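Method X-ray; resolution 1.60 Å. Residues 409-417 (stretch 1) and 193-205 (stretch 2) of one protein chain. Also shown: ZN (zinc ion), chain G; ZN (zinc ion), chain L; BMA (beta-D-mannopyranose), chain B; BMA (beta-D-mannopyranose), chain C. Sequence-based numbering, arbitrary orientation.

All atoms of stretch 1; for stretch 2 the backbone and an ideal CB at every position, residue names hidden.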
ATOM      1  N   LYS A 409       3.653  14.504   1.302  1.00 16.39           N
ATOM      2  CA  LYS A 409       4.298  15.807   1.236  1.00 16.39           C
ATOM      3  C   LYS A 409       5.439  15.897   2.248  1.00 16.74           C
ATOM      4  O   LYS A 409       6.487  16.488   1.963  1.00 16.39           O
ATOM      5  CB  LYS A 409       3.269  16.926   1.468  1.00 19.61           C
ATOM      6  CG  LYS A 409       2.504  17.438   0.220  1.00 24.36           C
ATOM      7  CD  LYS A 409       1.530  16.427  -0.257  1.00 26.52           C
ATOM      8  CE  LYS A 409       0.361  17.036  -1.025  1.00 22.75           C
ATOM      9  NZ  LYS A 409       0.716  17.353  -2.432  1.00 27.27           N
ATOM     10  N   LYS A 410       5.266  15.304   3.421  1.00 16.39           N
ATOM     11  CA  LYS A 410       6.327  15.354   4.423  1.00 18.24           C
ATOM     12  C   LYS A 410       7.558  14.577   3.960  1.00 16.39           C
ATOM     13  O   LYS A 410       8.684  14.879   4.358  1.00 16.39           O
ATOM     14  CB  LYS A 410       5.811  14.806   5.752  1.00 16.74           C
ATOM     15  CG  LYS A 410       5.437  13.315   5.719  1.00 16.39           C
ATOM     16  CD  LYS A 410       5.098  12.778   7.111  1.00 16.39           C
ATOM     17  CE  LYS A 410       4.815  11.286   7.116  1.00 17.08           C
ATOM     18  NZ  LYS A 410       3.597  10.886   6.377  1.00 16.39           N
ATOM     19  N   ILE A 411       7.352  13.556   3.137  1.00 16.39           N
ATOM     20  CA  ILE A 411       8.458  12.764   2.618  1.00 16.39           C
ATOM     21  C   ILE A 411       9.167  13.528   1.509  1.00 16.39           C
ATOM     22  O   ILE A 411      10.388  13.451   1.363  1.00 16.39           O
ATOM     23  CB  ILE A 411       7.933  11.408   2.099  1.00 16.39           C
ATOM     24  CG1 ILE A 411       7.082  10.717   3.140  1.00 19.92           C
ATOM     25  CG2 ILE A 411       9.071  10.483   1.646  1.00 16.39           C
ATOM     26  CD1 ILE A 411       7.792  10.410   4.427  1.00 16.39           C
ATOM     27  N   GLN A 412       8.402  14.257   0.695  1.00 16.39           N
ATOM     28  CA  GLN A 412       9.008  15.164  -0.266  1.00 19.11           C
ATOM     29  C   GLN A 412       9.916  16.159   0.450  1.00 16.95           C
ATOM     30  O   GLN A 412      11.003  16.471  -0.038  1.00 20.16           O
ATOM     31  CB  GLN A 412       7.916  15.863  -1.087  1.00 16.39           C
ATOM     32  CG  GLN A 412       7.258  14.914  -2.083  1.00 16.39           C
ATOM     33  CD  GLN A 412       6.045  15.490  -2.796  1.00 21.49           C
ATOM     34  OE1 GLN A 412       5.375  16.388  -2.283  1.00 16.39           O
ATOM     35  NE2 GLN A 412       5.756  14.956  -3.989  1.00 16.39           N
ATOM     36  N   ASP A 413       9.512  16.608   1.645  1.00 16.39           N
ATOM     37  CA  ASP A 413      10.331  17.545   2.399  1.00 16.39           C
ATOM     38  C   ASP A 413      11.646  16.902   2.817  1.00 16.39           C
ATOM     39  O   ASP A 413      12.696  17.549   2.790  1.00 16.39           O
ATOM     40  CB  ASP A 413       9.567  18.050   3.624  1.00 16.39           C
ATOM     41  CG  ASP A 413      10.275  19.195   4.320  1.00 21.89           C
ATOM     42  OD1 ASP A 413      10.690  20.116   3.598  1.00 16.39           O
ATOM     43  OD2 ASP A 413      10.367  19.176   5.584  1.00 20.45           O
ATOM     44  N   ILE A 414      11.622  15.615   3.166  1.00 16.39           N
ATOM     45  CA  ILE A 414      12.876  14.923   3.443  1.00 16.39           C
ATOM     46  C   ILE A 414      13.809  15.035   2.240  1.00 16.39           C
ATOM     47  O   ILE A 414      14.994  15.364   2.375  1.00 16.39           O
ATOM     48  CB  ILE A 414      12.628  13.450   3.816  1.00 16.39           C
ATOM     49  CG1 ILE A 414      11.851  13.352   5.124  1.00 16.39           C
ATOM     50  CG2 ILE A 414      13.965  12.723   3.954  1.00 17.80           C
ATOM     51  CD1 ILE A 414      11.455  11.954   5.535  1.00 16.50           C
ATOM     52  N   VAL A 415      13.290  14.737   1.054  1.00 16.39           N
ATOM     53  CA  VAL A 415      14.106  14.796  -0.159  1.00 16.39           C
ATOM     54  C   VAL A 415      14.624  16.208  -0.374  1.00 17.65           C
ATOM     55  O   VAL A 415      15.795  16.424  -0.701  1.00 16.39           O
ATOM     56  CB  VAL A 415      13.293  14.311  -1.374  1.00 16.39           C
ATOM     57  CG1 VAL A 415      14.067  14.527  -2.696  1.00 16.39           C
ATOM     58  CG2 VAL A 415      12.893  12.860  -1.212  1.00 16.39           C
ATOM     59  N   VAL A 416      13.743  17.191  -0.225  1.00 16.39           N
ATOM     60  CA  VAL A 416      14.133  18.578  -0.449  1.00 16.39           C
ATOM     61  C   VAL A 416      15.221  18.970   0.536  1.00 16.39           C
ATOM     62  O   VAL A 416      16.218  19.596   0.168  1.00 20.21           O
ATOM     63  CB  VAL A 416      12.919  19.519  -0.311  1.00 20.14           C
ATOM     64  CG1 VAL A 416      13.391  20.929  -0.289  1.00 17.85           C
ATOM     65  CG2 VAL A 416      11.926  19.330  -1.426  1.00 16.39           C
ATOM     66  N   ASP A 417      15.017  18.643   1.821  1.00 16.39           N
ATOM     67  CA  ASP A 417      15.937  19.087   2.868  1.00 16.39           C
ATOM     68  C   ASP A 417      17.282  18.404   2.717  1.00 16.39           C
ATOM     69  O   ASP A 417      18.340  19.035   2.889  1.00 17.30           O
ATOM     70  CB  ASP A 417      15.343  18.817   4.266  1.00 19.71           C
ATOM     71  CG  ASP A 417      14.174  19.704   4.589  1.00 17.62           C
ATOM     72  OD1 ASP A 417      13.795  20.497   3.716  1.00 20.28           O
ATOM     73  OD2 ASP A 417      13.604  19.587   5.690  1.00 16.39           O
ATOM     74  N   UNK A 193      10.952   8.765  -7.406  1.00 16.39           N
ATOM     75  CA  UNK A 193       9.607   9.096  -7.888  1.00 16.39           C
ATOM     76  C   UNK A 193       8.996  10.193  -7.025  1.00 18.94           C
ATOM     77  O   UNK A 193       7.812  10.174  -6.695  1.00 16.39           O
ATOM     78  CB  UNK A 193       8.709   7.857  -7.886  1.00 16.39           C
ATOM     79  N   UNK A 194       9.830  11.175  -6.699  1.00 16.39           N
ATOM     80  CA  UNK A 194       9.423  12.324  -5.902  1.00 16.39           C
ATOM     81  C   UNK A 194       8.091  12.902  -6.375  1.00 16.39           C
ATOM     82  O   UNK A 194       7.260  13.307  -5.560  1.00 16.39           O
ATOM     83  CB  UNK A 194      10.506  13.404  -5.949  1.00 16.39           C
ATOM     84  N   UNK A 195       7.859  12.931  -7.689  1.00 16.39           N
ATOM     85  CA  UNK A 195       6.724  13.709  -8.174  1.00 16.39           C
ATOM     86  C   UNK A 195       5.401  13.037  -7.814  1.00 20.52           C
ATOM     87  O   UNK A 195       4.377  13.713  -7.687  1.00 16.39           O
ATOM     88  CB  UNK A 195       6.821  13.902  -9.689  1.00 16.39           C
ATOM     89  N   UNK A 196       5.387  11.719  -7.656  1.00 16.39           N
ATOM     90  CA  UNK A 196       4.175  11.002  -7.272  1.00 16.39           C
ATOM     91  C   UNK A 196       4.024  11.059  -5.754  1.00 16.40           C
ATOM     92  O   UNK A 196       4.812  10.462  -5.009  1.00 16.39           O
ATOM     93  CB  UNK A 196       4.214   9.553  -7.762  1.00 16.39           C
ATOM     94  N   UNK A 197       3.009  11.764  -5.285  1.00 16.39           N
ATOM     95  CA  UNK A 197       2.785  11.837  -3.853  1.00 17.62           C
ATOM     96  C   UNK A 197       2.691  10.446  -3.229  1.00 16.39           C
ATOM     97  O   UNK A 197       3.232  10.212  -2.138  1.00 16.39           O
ATOM     98  CB  UNK A 197       1.512  12.633  -3.560  1.00 17.62           C
ATOM     99  N   UNK A 198       2.004   9.511  -3.903  1.00 16.39           N
ATOM    100  CA  UNK A 198       1.775   8.206  -3.306  1.00 16.39           C
ATOM    101  C   UNK A 198       3.089   7.432  -3.239  1.00 16.39           C
ATOM    102  O   UNK A 198       3.281   6.626  -2.328  1.00 16.39           O
ATOM    103  CB  UNK A 198       0.726   7.424  -4.099  1.00 16.39           C
ATOM    104  N   UNK A 199       4.007   7.685  -4.179  1.00 16.39           N
ATOM    105  CA  UNK A 199       5.277   6.967  -4.133  1.00 17.86           C
ATOM    106  C   UNK A 199       6.140   7.452  -2.963  1.00 19.35           C
ATOM    107  O   UNK A 199       6.892   6.676  -2.357  1.00 16.39           O
ATOM    108  CB  UNK A 199       6.031   7.139  -5.453  1.00 17.86           C
ATOM    109  N   UNK A 200       6.030   8.760  -2.656  1.00 16.39           N
ATOM    110  CA  UNK A 200       6.749   9.264  -1.495  1.00 21.06           C
ATOM    111  C   UNK A 200       6.089   8.814  -0.180  1.00 16.39           C
ATOM    112  O   UNK A 200       6.782   8.435   0.780  1.00 16.39           O
ATOM    113  CB  UNK A 200       6.824  10.791  -1.552  1.00 21.06           C
ATOM    114  N   UNK A 201       4.748   8.841  -0.175  1.00 16.39           N
ATOM    115  CA  UNK A 201       4.026   8.392   1.007  1.00 16.39           C
ATOM    116  C   UNK A 201       4.266   6.927   1.338  1.00 16.96           C
ATOM    117  O   UNK A 201       4.082   6.513   2.488  1.00 16.39           O
ATOM    118  CB  UNK A 201       2.527   8.630   0.816  1.00 16.39           C
ATOM    119  N   UNK A 202       4.628   6.121   0.335  1.00 16.39           N
ATOM    120  CA  UNK A 202       4.895   4.698   0.535  1.00 16.39           C
ATOM    121  C   UNK A 202       5.981   4.447   1.568  1.00 17.56           C
ATOM    122  O   UNK A 202       5.997   3.381   2.198  1.00 16.39           O
ATOM    123  CB  UNK A 202       5.293   4.049  -0.792  1.00 16.39           C
ATOM    124  N   UNK A 203       6.876   5.416   1.788  1.00 16.39           N
ATOM    125  CA  UNK A 203       7.904   5.202   2.793  1.00 16.39           C
ATOM    126  C   UNK A 203       7.311   4.960   4.176  1.00 16.39           C
ATOM    127  O   UNK A 203       7.947   4.305   5.008  1.00 16.39           O
ATOM    128  CB  UNK A 203       8.852   6.403   2.836  1.00 16.39           C
ATOM    129  N   UNK A 204       6.081   5.427   4.430  1.00 16.39           N
ATOM    130  CA  UNK A 204       5.434   5.162   5.706  1.00 16.39           C
ATOM    131  C   UNK A 204       5.080   3.690   5.873  1.00 16.39           C
ATOM    132  O   UNK A 204       4.754   3.260   6.981  1.00 16.39           O
ATOM    133  CB  UNK A 204       4.173   6.018   5.842  1.00 16.39           C
ATOM    134  N   UNK A 205       5.129   2.913   4.793  1.00 16.39           N
ATOM    135  CA  UNK A 205       4.734   1.518   4.856  1.00 16.81           C
ATOM    136  C   UNK A 205       5.781   0.641   5.507  1.00 16.39           C
ATOM    137  O   UNK A 205       5.505  -0.536   5.753  1.00 16.39           O
ATOM    138  CB  UNK A 205       4.432   0.998   3.449  1.00 16.81           C
TER
HETATM  139 ZN    ZN G 507       2.470  16.388  -5.566  1.00 19.94          ZN
HETATM  140 ZN    ZN L 512       0.147  10.876 -10.143  1.00 76.24          ZN
HETATM  141  C1  BMA B   2      -0.405   3.104  -7.731  1.00 16.39           C
HETATM  142  C2  BMA B   2      -0.784   4.080  -6.577  1.00 17.14           C
HETATM  143  C3  BMA B   2      -0.394   3.444  -5.279  1.00 18.09           C
HETATM  144  C4  BMA B   2      -0.877   1.999  -5.194  1.00 16.39           C
HETATM  145  C5  BMA B   2      -0.393   1.188  -6.397  1.00 17.65           C
HETATM  146  C6  BMA B   2      -0.927  -0.231  -6.371  1.00 16.39           C
HETATM  147  O2  BMA B   2      -2.198   4.238  -6.480  1.00 16.39           O
HETATM  148  O3  BMA B   2      -0.885   4.161  -4.143  1.00 16.39           O
HETATM  149  O4  BMA B   2      -0.338   1.438  -4.026  1.00 16.39           O
HETATM  150  O5  BMA B   2      -0.896   1.826  -7.583  1.00 16.39           O
HETATM  151  O6  BMA B   2      -2.359  -0.234  -6.489  1.00 16.39           O
HETATM  152  C1  BMA C   1      -0.643   3.342 -12.924  1.00 18.17           C
HETATM  153  C2  BMA C   1      -0.288   2.045 -12.153  1.00 21.61           C
HETATM  154  C3  BMA C   1      -0.730   2.187 -10.702  1.00 16.39           C
HETATM  155  C4  BMA C   1      -0.328   3.524 -10.135  1.00 20.05           C
HETATM  156  C5  BMA C   1      -0.748   4.670 -11.065  1.00 20.69           C
HETATM  157  C6  BMA C   1      -0.385   6.021 -10.500  1.00 20.11           C
HETATM  158  O1  BMA C   1      -0.051   3.150 -14.168  1.00 24.79           O
HETATM  159  O2  BMA C   1       1.172   1.933 -12.139  1.00 16.39           O
HETATM  160  O3  BMA C   1      -0.227   1.167  -9.910  1.00 16.39           O
HETATM  161  O4  BMA C   1      -0.949   3.726  -8.865  1.00 16.39           O
HETATM  162  O5  BMA C   1      -0.132   4.474 -12.328  1.00 16.39           O
HETATM  163  O6  BMA C   1      -1.172   6.971 -11.228  1.00 21.14           O

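Position 193 has phi/psi of 48/42, a left-handed conformation that Gly, Asn and Asp adopt most readily, and its ideal CB has no stretch 1 atom within 5.5 Å. The residue is Asn 193, which opens a type I turn closed at position 196.

At 194, CA-to-CB points sideways, yet the ideal CB lies 5.0 Å from Val 415 CG1 and 5.3 Å from Gln 412 CG. A long apolar or aromatic side chain could cover the aliphatic surface there. Phe 194, with chi1 t, does so: Gln 412 CG sits 3.9 Å from the Phe 194 ring centroid, 24° off the normal, a CH-pi contact over one face. Val 415 CG1 approaches Phe 194 CD2 at 3.7 Å. The backbone contributes independently of side-chain identity, since Gln 412 NE2 donates to Phe 194 O at 2.7 Å and 159°.

Position 195 points away, so many residues would suit it; it is Val 195. Water 1 links its carbonyl to the glutamine, with Val 195 O at 2.5 Å and Gln 412 NE2 at 3.1 Å from the water oxygen.

Position 196 also points away, and its psi of 113 departs from helical values just before a helix. Ser, Thr, Asp or Asn would be customary at such an N-cap. The zinc ion of chain L, ZN 4.9 Å from the ideal CB of 196, also favours a ligand such as Asp, Glu or His. Glu 196 binds this zinc through OE1 at 2.2 Å.

At 197 the ideal CB is 4.9 Å from both Lys 409 NZ and Gln 412 NE2, two donors, with a zinc ion (chain G) nearby. This favours an acid, Asp or Glu. Asp 197, chi1 m, uses both oxygens: OD2 forms a salt bridge with Lys 409 NZ at 2.5 Å, while OD1 binds the zinc at 2.1 Å and accepts a weak hydrogen bond from Gln 412 NE2 at 3.3 Å.

Positions 198 and 199 are out of reach of stretch 1. Mannose beside 198 suggests an aromatic platform, and Trp 198 places one ring face against BMA (chain B) C2. Position 199, compatible with many helix formers, is Ala 199.

Position 200 points toward stretch 1, its ideal CB 3.9 Å from Ile 411 CB and 4.2 Å from Gln 412 CG. Leu, Ile or Met would suit this apolar surface. Met 200 extends its SD to 3.8 Å from Val 415 CG2.

Position 201 is directed away, and an ideal CB has room; stretch 1 does not demand Gly 201. Position 202, also away, accepts many residues and is Ala 202.

At 203 the ideal CB points toward Ile 411 CG2, 4.3 Å away, inviting an apolar or aromatic group. Trp 203 CD1 meets Ile 411 CG2 at 4.0 Å.

At 204, Lys 410 NZ lies 4.9 Å from the ideal CB, so an acid is again expected. Asp 204 OD2 forms a salt bridge with Lys 410 NZ at 2.7 Å. Position 205 is out of reach of stretch 1, which sets no preference, and many residues would suit; it is Gln 205.

Stretch 2 (193-205) NFVEDWAMGAWDQ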
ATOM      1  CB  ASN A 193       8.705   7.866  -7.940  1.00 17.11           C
ATOM      2  CG  ASN A 193       8.785   7.156  -9.284  1.00 16.39           C
ATOM      3  OD1 ASN A 193       8.562   7.775 -10.315  1.00 16.39           O
ATOM      4  ND2 ASN A 193       9.140   5.869  -9.274  1.00 16.39           N
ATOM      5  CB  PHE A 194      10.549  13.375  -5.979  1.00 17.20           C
ATOM      6  CG  PHE A 194      10.228  14.687  -5.345  1.00 16.39           C
ATOM      7  CD1 PHE A 194       9.568  15.684  -6.070  1.00 16.39           C
ATOM      8  CD2 PHE A 194      10.626  14.961  -4.049  1.00 16.39           C
ATOM      9  CE1 PHE A 194       9.287  16.904  -5.486  1.00 18.59           C
ATOM     10  CE2 PHE A 194      10.344  16.182  -3.466  1.00 17.76           C
ATOM     11  CZ  PHE A 194       9.668  17.155  -4.202  1.00 18.36           C
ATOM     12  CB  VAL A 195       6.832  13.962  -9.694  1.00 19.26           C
ATOM     13  CG1 VAL A 195       5.470  14.320 -10.333  1.00 19.29           C
ATOM     14  CG2 VAL A 195       7.834  15.078  -9.967  1.00 18.51           C
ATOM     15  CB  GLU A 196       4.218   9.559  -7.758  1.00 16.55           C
ATOM     16  CG  GLU A 196       4.303   9.378  -9.245  1.00 17.71           C
ATOM     17  CD  GLU A 196       3.104   9.942 -10.005  1.00 23.85           C
ATOM     18  OE1 GLU A 196       1.939   9.666  -9.652  1.00 21.58           O
ATOM     19  OE2 GLU A 196       3.341  10.662 -10.984  1.00 17.21           O
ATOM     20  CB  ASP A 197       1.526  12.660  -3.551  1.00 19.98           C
ATOM     21  CG  ASP A 197       1.761  14.141  -3.741  1.00 24.35           C
ATOM     22  OD1 ASP A 197       2.580  14.479  -4.614  1.00 16.39           O
ATOM     23  OD2 ASP A 197       1.170  14.956  -2.987  1.00 28.77           O
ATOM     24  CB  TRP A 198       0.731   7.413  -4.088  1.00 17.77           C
ATOM     25  CG  TRP A 198       1.100   7.245  -5.501  1.00 16.39           C
ATOM     26  CD1 TRP A 198       0.693   8.015  -6.547  1.00 16.40           C
ATOM     27  CD2 TRP A 198       1.985   6.257  -6.045  1.00 16.86           C
ATOM     28  NE1 TRP A 198       1.273   7.559  -7.705  1.00 16.39           N
ATOM     29  CE2 TRP A 198       2.083   6.494  -7.416  1.00 16.96           C
ATOM     30  CE3 TRP A 198       2.717   5.203  -5.493  1.00 16.39           C
ATOM     31  CZ2 TRP A 198       2.868   5.702  -8.255  1.00 16.39           C
ATOM     32  CZ3 TRP A 198       3.487   4.433  -6.319  1.00 16.39           C
ATOM     33  CH2 TRP A 198       3.567   4.690  -7.682  1.00 16.39           C
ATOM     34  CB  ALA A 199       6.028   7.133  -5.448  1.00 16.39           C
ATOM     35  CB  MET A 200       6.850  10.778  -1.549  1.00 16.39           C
ATOM     36  CG  MET A 200       7.727  11.268  -2.690  1.00 22.26           C
ATOM     37  SD  MET A 200       9.396  11.658  -2.115  1.00 16.39           S
ATOM     38  CE  MET A 200      10.194  10.040  -2.121  1.00 20.37           C
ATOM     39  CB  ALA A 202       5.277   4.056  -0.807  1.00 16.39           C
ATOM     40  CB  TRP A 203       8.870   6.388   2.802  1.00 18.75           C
ATOM     41  CG  TRP A 203       9.816   6.318   1.654  1.00 16.60           C
ATOM     42  CD1 TRP A 203       9.567   6.680   0.365  1.00 16.39           C
ATOM     43  CD2 TRP A 203      11.156   5.816   1.688  1.00 16.39           C
ATOM     44  NE1 TRP A 203      10.690   6.452  -0.415  1.00 16.39           N
ATOM     45  CE2 TRP A 203      11.674   5.920   0.380  1.00 16.39           C
ATOM     46  CE3 TRP A 203      11.970   5.285   2.699  1.00 16.39           C
ATOM     47  CZ2 TRP A 203      12.972   5.507   0.059  1.00 16.50           C
ATOM     48  CZ3 TRP A 203      13.257   4.890   2.376  1.00 16.39           C
ATOM     49  CH2 TRP A 203      13.738   4.991   1.065  1.00 16.39           C
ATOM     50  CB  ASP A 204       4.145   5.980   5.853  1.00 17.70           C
ATOM     51  CG  ASP A 204       4.383   7.488   6.033  1.00 19.96           C
ATOM     52  OD1 ASP A 204       5.531   7.924   6.235  1.00 16.39           O
ATOM     53  OD2 ASP A 204       3.392   8.246   5.986  1.00 16.39           O
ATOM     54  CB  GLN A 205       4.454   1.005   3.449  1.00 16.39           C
ATOM     55  CG  GLN A 205       3.271   1.712   2.799  1.00 16.39           C
ATOM     56  CD  GLN A 205       3.049   1.321   1.355  1.00 20.87           C
ATOM     57  OE1 GLN A 205       3.775   0.502   0.793  1.00 18.83           O
ATOM     58  NE2 GLN A 205       2.032   1.927   0.733  1.00 16.98           N
TER
HETATM   59  O   HOH W   1       4.234  15.979  -6.544  1.00 16.39           O
HETATM   60  O   HOH W   2       1.514  12.648 -11.311  1.00 30.71           O
HETATM   61  O   HOH W   3       3.251  17.338  -3.862  1.00 16.62           O
HETATM   62  O   HOH W   4      -0.576   9.753 -11.161  1.00 32.40           O
HETATM   63  O   HOH W   5      -0.768  10.196  -8.749  1.00 28.57           O
HETATM   64  O   HOH W   6      -0.897  12.602 -10.070  1.00 34.02           O
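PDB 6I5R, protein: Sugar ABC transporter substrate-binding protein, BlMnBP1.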